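Local coordinates for long form salivary protein D7L (Phlebotomus duboscqi, PDB 6MT7) that binds and sequesters cysteinyl leukotrienes and a thromboxane A2 analog, modulating sand fly blood feeding and inhibiting platelet aggregation induced by low collagen in a thromboxane-dependent manner, at residues W34-D39 / N103-N108; T138-F143 / A162-L167; C156-S161 / M209-E214. All coordinates share one frame; numbering follows the deposited sequence.

Contact 1: residues W34-D39 / N103-N108. With TRT (fragment of triton X-100), chain C.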
loop_
_atom_site.group_PDB
_atom_site.type_symbol
_atom_site.label_atom_id
_atom_site.label_comp_id
_atom_site.label_asym_id
_atom_site.label_seq_id
_atom_site.Cartn_x
_atom_site.Cartn_y
_atom_site.Cartn_z
ATOM N N TRP A 34 -7.487 15.046 -5.865
ATOM C CA TRP A 34 -6.553 15.480 -4.822
ATOM C C TRP A 34 -7.190 16.538 -3.930
ATOM O O TRP A 34 -6.570 17.544 -3.576
ATOM C CB TRP A 34 -5.240 15.966 -5.436
ATOM C CG TRP A 34 -4.521 14.804 -6.051
ATOM C CD1 TRP A 34 -4.721 14.275 -7.296
ATOM C CD2 TRP A 34 -3.541 13.986 -5.419
ATOM N NE1 TRP A 34 -3.895 13.192 -7.485
ATOM C CE2 TRP A 34 -3.170 12.987 -6.342
ATOM C CE3 TRP A 34 -2.934 14.003 -4.160
ATOM C CZ2 TRP A 34 -2.210 12.023 -6.048
ATOM C CZ3 TRP A 34 -1.986 13.038 -3.869
ATOM C CH2 TRP A 34 -1.638 12.060 -4.806
ATOM N N ASN A 35 -8.446 16.297 -3.575
ATOM C CA ASN A 35 -9.184 17.108 -2.618
ATOM C C ASN A 35 -9.666 16.180 -1.516
ATOM O O ASN A 35 -10.253 15.134 -1.808
ATOM C CB ASN A 35 -10.365 17.814 -3.300
ATOM C CG ASN A 35 -11.191 18.633 -2.335
ATOM O OD1 ASN A 35 -10.667 19.171 -1.360
ATOM N ND2 ASN A 35 -12.490 18.735 -2.597
ATOM N N LEU A 36 -9.423 16.557 -0.254
ATOM C CA LEU A 36 -9.680 15.684 0.891
ATOM C C LEU A 36 -10.650 16.378 1.836
ATOM O O LEU A 36 -10.225 17.031 2.801
ATOM C CB LEU A 36 -8.384 15.333 1.621
ATOM C CG LEU A 36 -7.342 14.575 0.804
ATOM C CD1 LEU A 36 -6.097 14.350 1.658
ATOM C CD2 LEU A 36 -7.887 13.252 0.294
ATOM N N PRO A 37 -11.954 16.249 1.604
ATOM C CA PRO A 37 -12.930 16.975 2.423
ATOM C C PRO A 37 -12.964 16.491 3.862
ATOM O O PRO A 37 -12.547 15.382 4.201
ATOM C CB PRO A 37 -14.271 16.690 1.722
ATOM C CG PRO A 37 -13.894 16.274 0.316
ATOM C CD PRO A 37 -12.597 15.532 0.491
ATOM N N ASN A 38 -13.516 17.355 4.719
ATOM C CA ASN A 38 -13.583 17.087 6.157
ATOM C C ASN A 38 -14.826 16.256 6.476
ATOM O O ASN A 38 -15.812 16.730 7.047
ATOM C CB ASN A 38 -13.561 18.398 6.934
ATOM C CG ASN A 38 -13.494 18.193 8.437
ATOM O OD1 ASN A 38 -13.052 17.150 8.914
ATOM N ND2 ASN A 38 -13.927 19.206 9.193
ATOM N N ASP A 39 -14.764 14.980 6.097
ATOM C CA ASP A 39 -15.819 14.040 6.464
ATOM C C ASP A 39 -15.200 12.726 6.918
ATOM O O ASP A 39 -14.029 12.448 6.672
ATOM C CB ASP A 39 -16.855 13.813 5.332
ATOM C CG ASP A 39 -16.241 13.380 4.000
ATOM O OD1 ASP A 39 -15.444 12.413 3.964
ATOM O OD2 ASP A 39 -16.617 13.977 2.968
ATOM N N ASN A 103 -3.592 20.125 6.894
ATOM C CA ASN A 103 -2.937 21.362 6.467
ATOM C C ASN A 103 -1.614 21.071 5.770
ATOM O O ASN A 103 -1.247 21.755 4.810
ATOM C CB ASN A 103 -2.699 22.294 7.657
ATOM C CG ASN A 103 -3.946 23.041 8.062
ATOM O OD1 ASN A 103 -4.844 23.256 7.250
ATOM N ND2 ASN A 103 -4.004 23.449 9.323
ATOM N N PHE A 104 -0.873 20.077 6.264
ATOM C CA PHE A 104 0.342 19.643 5.580
ATOM C C PHE A 104 0.036 19.240 4.144
ATOM O O PHE A 104 0.762 19.611 3.212
ATOM C CB PHE A 104 0.959 18.491 6.370
ATOM C CG PHE A 104 2.128 17.830 5.706
ATOM C CD1 PHE A 104 3.372 18.431 5.703
ATOM C CD2 PHE A 104 1.990 16.581 5.125
ATOM C CE1 PHE A 104 4.449 17.796 5.113
ATOM C CE2 PHE A 104 3.064 15.952 4.530
ATOM C CZ PHE A 104 4.287 16.561 4.525
ATOM N N PHE A 105 -1.058 18.507 3.943
ATOM C CA PHE A 105 -1.479 18.154 2.589
ATOM C C PHE A 105 -1.884 19.392 1.798
ATOM O O PHE A 105 -1.355 19.656 0.706
ATOM C CB PHE A 105 -2.647 17.163 2.636
ATOM C CG PHE A 105 -3.222 16.892 1.284
ATOM C CD1 PHE A 105 -2.555 16.054 0.399
ATOM C CD2 PHE A 105 -4.378 17.533 0.869
ATOM C CE1 PHE A 105 -3.048 15.826 -0.872
ATOM C CE2 PHE A 105 -4.890 17.310 -0.398
ATOM C CZ PHE A 105 -4.223 16.449 -1.271
ATOM N N ASN A 106 -2.826 20.168 2.339
ATOM C CA ASN A 106 -3.388 21.286 1.590
ATOM C C ASN A 106 -2.329 22.306 1.215
ATOM O O ASN A 106 -2.452 22.967 0.183
ATOM C CB ASN A 106 -4.476 21.984 2.398
ATOM C CG ASN A 106 -5.773 21.216 2.425
ATOM O OD1 ASN A 106 -6.072 20.449 1.514
ATOM N ND2 ASN A 106 -6.577 21.445 3.468
ATOM N N ASN A 107 -1.307 22.474 2.049
ATOM C CA ASN A 107 -0.305 23.509 1.838
ATOM C C ASN A 107 0.866 23.035 0.989
ATOM O O ASN A 107 1.765 23.829 0.693
ATOM C CB ASN A 107 0.218 24.024 3.191
ATOM C CG ASN A 107 -0.875 24.661 4.035
ATOM O OD1 ASN A 107 -1.936 25.011 3.521
ATOM N ND2 ASN A 107 -0.614 24.830 5.340
ATOM N N ASN A 108 0.882 21.767 0.586
ATOM C CA ASN A 108 2.007 21.253 -0.182
ATOM C C ASN A 108 1.560 20.275 -1.249
ATOM O O ASN A 108 2.303 19.346 -1.575
ATOM C CB ASN A 108 3.017 20.563 0.732
ATOM C CG ASN A 108 3.558 21.495 1.777
ATOM O OD1 ASN A 108 4.439 22.293 1.489
ATOM N ND2 ASN A 108 3.020 21.422 2.987
HETATM C C25 TRT C . -8.507 5.803 -11.088
HETATM O O24 TRT C . -7.290 6.084 -10.403
HETATM C C23 TRT C . -7.409 7.127 -9.436
HETATM C C22 TRT C . -6.176 7.057 -8.545
HETATM O O21 TRT C . -6.076 8.174 -7.660
HETATM C C20 TRT C . -4.862 8.055 -6.928
HETATM C C19 TRT C . -4.635 9.315 -6.113
HETATM O O18 TRT C . -5.305 9.186 -4.862
HETATM C C17 TRT C . -6.035 10.364 -4.589
HETATM C C16 TRT C . -5.348 11.176 -3.509
HETATM O O15 TRT C . -5.653 10.659 -2.210
HETATM C C12 TRT C . -4.821 10.974 -1.150
HETATM C C13 TRT C . -4.063 12.139 -1.171
HETATM C C14 TRT C . -3.221 12.457 -0.100
HETATM C C11 TRT C . -4.734 10.123 -0.055
HETATM C C10 TRT C . -3.899 10.439 1.012
HETATM C C9 TRT C . -3.136 11.600 1.001
HETATM C C6 TRT C . -2.240 11.900 2.168
HETATM C C8 TRT C . -2.962 12.952 3.002
HETATM C C7 TRT C . -2.090 10.653 3.032
HETATM C C5 TRT C . -0.897 12.496 1.688
HETATM C C1 TRT C . 0.204 11.659 0.996
HETATM C C2 TRT C . -0.279 10.650 -0.039
HETATM C C4 TRT C . 1.124 12.639 0.281
HETATM C C3 TRT C . 1.099 10.912 1.977
HETATM O O HOH W 1 -8.138 19.033 0.419
HETATM O O HOH W 2 -9.590 20.040 2.935
#
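The Phe105 ring is met over a face by Leu36 and at its edge by Trp34. Leu36 comes over the ring: its CD1 methyl lies 3.7 Å from the centroid of the Phe105 ring and 12° off the ring normal, a CH-pi contact almost over the centre. Trp34 meets the rim instead. Its carbonyl O sits at the edge of the Phe105 ring, 3.5 Å from CZ of Phe105, and CE3 of its indole is 3.8 Å from CE1 of Phe105, near the indole plane. With CG anti to the backbone N (chi1 173°), Phe105 reaches out from helix 94-106 toward the loop 34-39.

All three residues line the lipid-binding pocket of this PBP/GOBP-type, odorant-binding-like part of the chain, occupied here by a fragment of Triton X-100. C16 of the detergent lies over one face of the Trp34 indole, offset toward its rim, and TRT C13 comes to 3.5 Å from CZ3 of Trp34. The detergent also touches Phe105 CE1 through C14 and Leu36 CD1 through C8. Trp34 probably contacts leukotriene C4, as in related proteins, and Phe15 packs against it edge-to-face.

The solvent side is looser: there the exposed Asn106 amide meets the loop backbone through two waters. One water accepts from Leu36 N at 2.9 Å and donates to Asn106 OD1 at 2.7 Å, spanning from loop to helix end. A second water accepts a weak hydrogen bond from Asn106 ND2 and donates to Leu36 O, whose other partner is Tyr98 OH.

Contact 2: residues T138-F143 / A162-L167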
loop_
_atom_site.group_PDB
_atom_site.type_symbol
_atom_site.label_atom_id
_atom_site.label_comp_id
_atom_site.label_asym_id
_atom_site.label_seq_id
_atom_site.Cartn_x
_atom_site.Cartn_y
_atom_site.Cartn_z
ATOM N N THR A 138 -1.704 -4.441 -16.540
ATOM C CA THR A 138 -1.373 -5.858 -16.605
ATOM C C THR A 138 -1.800 -6.546 -15.315
ATOM O O THR A 138 -1.581 -6.017 -14.220
ATOM C CB THR A 138 0.127 -6.046 -16.832
ATOM O OG1 THR A 138 0.475 -5.527 -18.125
ATOM C CG2 THR A 138 0.519 -7.521 -16.763
ATOM N N LYS A 139 -2.406 -7.725 -15.449
ATOM C CA LYS A 139 -2.828 -8.484 -14.278
ATOM C C LYS A 139 -1.632 -9.103 -13.566
ATOM O O LYS A 139 -0.626 -9.465 -14.182
ATOM C CB LYS A 139 -3.811 -9.587 -14.672
ATOM C CG LYS A 139 -5.153 -9.071 -15.148
ATOM C CD LYS A 139 -6.259 -10.100 -14.943
ATOM C CE LYS A 139 -5.958 -11.397 -15.661
ATOM N NZ LYS A 139 -7.125 -12.328 -15.607
ATOM N N ILE A 140 -1.763 -9.236 -12.243
ATOM C CA ILE A 140 -0.739 -9.902 -11.445
ATOM C C ILE A 140 -0.452 -11.296 -11.993
ATOM O O ILE A 140 0.709 -11.686 -12.155
ATOM C CB ILE A 140 -1.175 -9.955 -9.969
ATOM C CG1 ILE A 140 -1.055 -8.557 -9.356
ATOM C CG2 ILE A 140 -0.342 -10.979 -9.206
ATOM C CD1 ILE A 140 -1.744 -8.395 -8.022
ATOM N N SER A 141 -1.502 -12.064 -12.296
ATOM C CA SER A 141 -1.271 -13.427 -12.776
ATOM C C SER A 141 -0.456 -13.417 -14.062
ATOM O O SER A 141 0.495 -14.192 -14.210
ATOM C CB SER A 141 -2.591 -14.172 -13.006
ATOM O OG SER A 141 -3.494 -13.444 -13.819
ATOM N N ASP A 142 -0.797 -12.528 -14.995
ATOM C CA ASP A 142 -0.092 -12.505 -16.274
ATOM C C ASP A 142 1.353 -12.054 -16.105
ATOM O O ASP A 142 2.257 -12.597 -16.755
ATOM C CB ASP A 142 -0.847 -11.614 -17.261
ATOM C CG ASP A 142 -2.176 -12.218 -17.676
ATOM O OD1 ASP A 142 -2.224 -13.455 -17.862
ATOM O OD2 ASP A 142 -3.173 -11.473 -17.807
ATOM N N PHE A 143 1.600 -11.087 -15.217
ATOM C CA PHE A 143 2.965 -10.618 -15.002
ATOM C C PHE A 143 3.792 -11.662 -14.267
ATOM O O PHE A 143 4.948 -11.927 -14.626
ATOM C CB PHE A 143 2.961 -9.305 -14.215
ATOM C CG PHE A 143 4.341 -8.777 -13.921
ATOM C CD1 PHE A 143 5.058 -8.095 -14.900
ATOM C CD2 PHE A 143 4.929 -8.973 -12.683
ATOM C CE1 PHE A 143 6.334 -7.612 -14.647
ATOM C CE2 PHE A 143 6.208 -8.494 -12.417
ATOM C CZ PHE A 143 6.910 -7.808 -13.403
ATOM N N ALA A 162 2.217 -13.442 -4.407
ATOM C CA ALA A 162 2.018 -13.064 -3.008
ATOM C C ALA A 162 2.518 -11.654 -2.738
ATOM O O ALA A 162 1.936 -10.926 -1.921
ATOM C CB ALA A 162 2.714 -14.061 -2.084
ATOM N N TYR A 163 3.607 -11.253 -3.403
ATOM C CA TYR A 163 4.088 -9.884 -3.245
ATOM C C TYR A 163 3.076 -8.882 -3.809
ATOM O O TYR A 163 2.717 -7.905 -3.142
ATOM C CB TYR A 163 5.461 -9.705 -3.916
ATOM C CG TYR A 163 5.842 -8.244 -3.947
ATOM C CD1 TYR A 163 6.361 -7.624 -2.820
ATOM C CD2 TYR A 163 5.620 -7.467 -5.086
ATOM C CE1 TYR A 163 6.659 -6.277 -2.821
ATOM C CE2 TYR A 163 5.903 -6.114 -5.092
ATOM C CZ TYR A 163 6.428 -5.526 -3.959
ATOM O OH TYR A 163 6.725 -4.181 -3.953
ATOM N N TYR A 164 2.587 -9.109 -5.030
ATOM C CA TYR A 164 1.724 -8.097 -5.631
ATOM C C TYR A 164 0.334 -8.073 -5.006
ATOM O O TYR A 164 -0.330 -7.029 -5.025
ATOM C CB TYR A 164 1.655 -8.299 -7.147
ATOM C CG TYR A 164 2.879 -7.710 -7.799
ATOM C CD1 TYR A 164 3.012 -6.336 -7.953
ATOM C CD2 TYR A 164 3.930 -8.517 -8.193
ATOM C CE1 TYR A 164 4.147 -5.781 -8.529
ATOM C CE2 TYR A 164 5.072 -7.973 -8.759
ATOM C CZ TYR A 164 5.175 -6.607 -8.923
ATOM O OH TYR A 164 6.312 -6.069 -9.489
ATOM N N TYR A 165 -0.119 -9.191 -4.438
ATOM C CA TYR A 165 -1.319 -9.163 -3.605
ATOM C C TYR A 165 -1.066 -8.527 -2.243
ATOM O O TYR A 165 -2.020 -8.339 -1.483
ATOM C CB TYR A 165 -1.855 -10.572 -3.377
ATOM C CG TYR A 165 -2.338 -11.286 -4.612
ATOM C CD1 TYR A 165 -2.970 -10.604 -5.645
ATOM C CD2 TYR A 165 -2.178 -12.660 -4.729
ATOM C CE1 TYR A 165 -3.426 -11.291 -6.784
ATOM C CE2 TYR A 165 -2.619 -13.348 -5.852
ATOM C CZ TYR A 165 -3.237 -12.664 -6.870
ATOM O OH TYR A 165 -3.669 -13.375 -7.977
ATOM N N ARG A 166 0.190 -8.192 -1.932
ATOM C CA ARG A 166 0.583 -7.633 -0.639
ATOM C C ARG A 166 0.194 -8.559 0.508
ATOM O O ARG A 166 -0.254 -8.122 1.574
ATOM C CB ARG A 166 0.034 -6.218 -0.432
ATOM C CG ARG A 166 0.997 -5.127 -0.937
ATOM C CD ARG A 166 1.061 -5.123 -2.469
ATOM N NE ARG A 166 1.950 -4.083 -2.995
ATOM C CZ ARG A 166 2.079 -3.799 -4.292
ATOM N NH1 ARG A 166 1.388 -4.474 -5.207
ATOM N NH2 ARG A 166 2.890 -2.824 -4.684
ATOM N N LEU A 167 0.390 -9.861 0.294
ATOM C CA LEU A 167 0.410 -10.790 1.414
ATOM C C LEU A 167 1.756 -10.746 2.129
ATOM O O LEU A 167 1.813 -10.942 3.349
ATOM C CB LEU A 167 0.114 -12.211 0.933
ATOM C CG LEU A 167 -1.174 -12.344 0.113
ATOM C CD1 LEU A 167 -1.383 -13.782 -0.354
ATOM C CD2 LEU A 167 -2.360 -11.852 0.914
#
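Ile140 pushes its branched side chain into the angle between Tyr164 and Tyr165, meeting the first near its root and the second on its ring. CG1 of Ile140 lies 3.5 Å from CB of Tyr164, and CD1 approaches that same CB while also reaching CD1 of Tyr165 at 3.5 Å. The CG2 branch, anti to the backbone N, runs alongside and touches CE1 of Tyr165 at 3.9 Å. Both branches approach the Tyr165 ring at a slant.

One turn along helix 140-144, Phe143 addresses the far end of Tyr164. The two ring planes stand at 79° with centroids 5.7 Å apart, in an oblique pairing, and CE2 of Phe143 comes within 3.8 Å of Tyr164 OH. That hydroxyl is hydrogen-bonded to Lys134 N, which would hold the outer end of the ring in place. Tyr164 CG is anti to its own carbonyl carbon (chi1 -80°), which turns the ring toward Phe143 and leaves CB to Ile140. Arg166 NH1 donates to the backbone O of Tyr164 at 3.1 Å, its guanidinium is also salt-bridged to Asp9, and a Schellman motif with Arg166 at positive phi ends the helix.

The contact is buried apolar packing between the short helix 140-144 and the C-terminal end of helix 159-164. Helix 220-227 borders it through Leu221, Leu224 and Asp225 against Tyr165, with Asp225 also touching Ile140, while helix 203-216 presents Tyr210 to Tyr165.

Contact 3: residues C156-S161 / M209-E214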
loop_
_atom_site.group_PDB
_atom_site.type_symbol
_atom_site.label_atom_id
_atom_site.label_comp_id
_atom_site.label_asym_id
_atom_site.label_seq_id
_atom_site.Cartn_x
_atom_site.Cartn_y
_atom_site.Cartn_z
ATOM N N CYS A 156 9.508 -22.125 -5.545
ATOM C CA CYS A 156 8.210 -21.709 -5.042
ATOM C C CYS A 156 7.164 -21.706 -6.150
ATOM O O CYS A 156 7.459 -21.900 -7.333
ATOM C CB CYS A 156 8.313 -20.341 -4.383
ATOM S SG CYS A 156 9.067 -20.463 -2.755
ATOM N N GLN A 157 5.914 -21.483 -5.744
ATOM C CA GLN A 157 4.801 -21.489 -6.675
ATOM C C GLN A 157 4.056 -20.168 -6.757
ATOM O O GLN A 157 3.345 -19.947 -7.743
ATOM C CB GLN A 157 3.804 -22.593 -6.304
ATOM C CG GLN A 157 4.269 -23.985 -6.703
ATOM C CD GLN A 157 3.842 -25.042 -5.708
ATOM O OE1 GLN A 157 4.669 -25.603 -4.991
ATOM N NE2 GLN A 157 2.542 -25.324 -5.661
ATOM N N HIS A 158 4.201 -19.289 -5.762
ATOM C CA HIS A 158 3.413 -18.061 -5.683
ATOM C C HIS A 158 4.242 -16.895 -5.165
ATOM O O HIS A 158 3.702 -15.978 -4.529
ATOM C CB HIS A 158 2.192 -18.246 -4.774
ATOM C CG HIS A 158 1.432 -19.510 -5.029
ATOM N ND1 HIS A 158 0.661 -19.700 -6.155
ATOM C CD2 HIS A 158 1.322 -20.647 -4.300
ATOM C CE1 HIS A 158 0.111 -20.901 -6.112
ATOM N NE2 HIS A 158 0.493 -21.494 -4.993
ATOM N N ALA A 159 5.549 -16.909 -5.422
ATOM C CA ALA A 159 6.434 -15.922 -4.810
ATOM C C ALA A 159 6.131 -14.515 -5.306
ATOM O O ALA A 159 6.119 -13.557 -4.521
ATOM C CB ALA A 159 7.888 -16.279 -5.094
ATOM N N CYS A 160 5.901 -14.373 -6.605
ATOM C CA CYS A 160 5.614 -13.073 -7.192
ATOM C C CYS A 160 4.191 -12.640 -6.862
ATOM O O CYS A 160 3.963 -11.501 -6.439
ATOM C CB CYS A 160 5.850 -13.154 -8.709
ATOM S SG CYS A 160 5.434 -11.696 -9.698
ATOM N N SER A 161 3.226 -13.552 -7.030
ATOM C CA SER A 161 1.823 -13.216 -6.803
ATOM C C SER A 161 1.588 -12.764 -5.370
ATOM O O SER A 161 0.846 -11.804 -5.124
ATOM C CB SER A 161 0.936 -14.420 -7.121
ATOM O OG SER A 161 0.762 -14.568 -8.516
HETATM N N MSE A 209 1.420 -18.039 2.822
HETATM C CA MSE A 209 0.368 -17.024 2.855
HETATM C C MSE A 209 -0.652 -17.210 1.743
HETATM O O MSE A 209 -1.862 -17.165 1.978
HETATM C CB MSE A 209 0.966 -15.605 2.786
HETATM C CG MSE A 209 1.809 -15.260 4.010
HETATM SE SE MSE A 209 0.651 -14.893 5.556
HETATM C CE MSE A 209 -0.453 -13.548 4.744
ATOM N N TYR A 210 -0.147 -17.415 0.528
ATOM C CA TYR A 210 -1.026 -17.612 -0.619
ATOM C C TYR A 210 -1.967 -18.790 -0.393
ATOM O O TYR A 210 -3.190 -18.661 -0.528
ATOM C CB TYR A 210 -0.173 -17.817 -1.878
ATOM C CG TYR A 210 -0.950 -17.932 -3.175
ATOM C CD1 TYR A 210 -1.594 -19.117 -3.523
ATOM C CD2 TYR A 210 -1.023 -16.861 -4.061
ATOM C CE1 TYR A 210 -2.312 -19.222 -4.709
ATOM C CE2 TYR A 210 -1.729 -16.964 -5.249
ATOM C CZ TYR A 210 -2.368 -18.144 -5.565
ATOM O OH TYR A 210 -3.064 -18.239 -6.748
ATOM N N ASN A 211 -1.407 -19.955 -0.053
ATOM C CA ASN A 211 -2.223 -21.154 0.096
ATOM C C ASN A 211 -3.187 -21.031 1.265
ATOM O O ASN A 211 -4.301 -21.566 1.206
ATOM C CB ASN A 211 -1.326 -22.376 0.271
ATOM C CG ASN A 211 -0.529 -22.689 -0.980
ATOM O OD1 ASN A 211 -0.981 -22.421 -2.089
ATOM N ND2 ASN A 211 0.660 -23.245 -0.808
ATOM N N CYS A 212 -2.781 -20.326 2.323
ATOM C CA CYS A 212 -3.645 -20.172 3.490
ATOM C C CYS A 212 -4.832 -19.270 3.185
ATOM O O CYS A 212 -5.968 -19.581 3.569
ATOM C CB CYS A 212 -2.845 -19.622 4.672
ATOM S SG CYS A 212 -3.817 -19.370 6.178
ATOM N N VAL A 213 -4.594 -18.150 2.498
ATOM C CA VAL A 213 -5.697 -17.265 2.136
ATOM C C VAL A 213 -6.656 -17.988 1.196
ATOM O O VAL A 213 -7.878 -17.923 1.358
ATOM C CB VAL A 213 -5.162 -15.959 1.512
ATOM C CG1 VAL A 213 -6.300 -15.153 0.880
ATOM C CG2 VAL A 213 -4.439 -15.105 2.566
ATOM N N GLU A 214 -6.110 -18.710 0.214
ATOM C CA GLU A 214 -6.960 -19.409 -0.742
ATOM C C GLU A 214 -7.796 -20.483 -0.063
ATOM O O GLU A 214 -8.943 -20.721 -0.460
ATOM C CB GLU A 214 -6.103 -20.022 -1.845
ATOM C CG GLU A 214 -6.909 -20.562 -3.013
ATOM C CD GLU A 214 -6.030 -20.968 -4.180
ATOM O OE1 GLU A 214 -5.004 -21.647 -3.949
ATOM O OE2 GLU A 214 -6.361 -20.598 -5.324
#
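The disulfide-linked loop leading into helix 159-164 is held to helix 203-216 by an offset stack between His158 and Tyr210. The rings are almost parallel, with planes at 4° and centroids 3.6 Å apart, and CE1 of His158 lies 3.3 Å from CE1 of Tyr210. ND1 of the imidazole sits over the middle of the phenol ring. The overlap continues to the root of the histidine, since its CB also packs over the tyrosine face as a CH-pi contact, 3.9 Å from the centroid of the Tyr210 ring. Tyr210 has CG anti to the backbone N (chi1 -176°), which carries its ring out from the helix toward His158. On the other face of the imidazole lies CB of Gln157, offset toward the rim, so the ring is layered between its chain neighbour and Tyr210.

At the margin, the Asn211 amide stands nearly perpendicular to the imidazole, with OD1 3.4 Å from His158 NE2. On the inner side, CB of Ser161 reaches CE2 of Tyr210 more distantly, at 4.1 Å, while its OG is hydrogen-bonded to Glu150.

Backbone N atoms of Gln157 and His158 are both bound by the Asp207 carboxylate, and Cys156 is joined to Cys203, so the same two elements are tied three ways. This cross-linking of helices and the loops between them, with Cys160-Cys144 and Cys193-Cys212 close by, is characteristic of the disulfide-rich helical architecture of secreted odorant-binding-related proteins.

Contacts 2 and 3 adjoin each other, their centres 10 Å apart. Both use helix 159-164, and their segments alternate along the chain. They meet where Tyr165 CE2 packs 3.8 Å from Tyr210 CE2, and where Ile140 CG2 lies 3.8 Å from Ser161 OG. Contact 1 precedes both in the sequence and stands on the other side of the chain's centre, about 31 Å from contact 2 and 37 Å from contact 3 between centres. It alone of the three lines the detergent-occupied pocket; contact 3 lies away from the known and predicted ligand sites, and in contact 2 the side chain of Tyr164 is about 10 Å from that of Lys136, probably a ligand-binding residue as in related proteins.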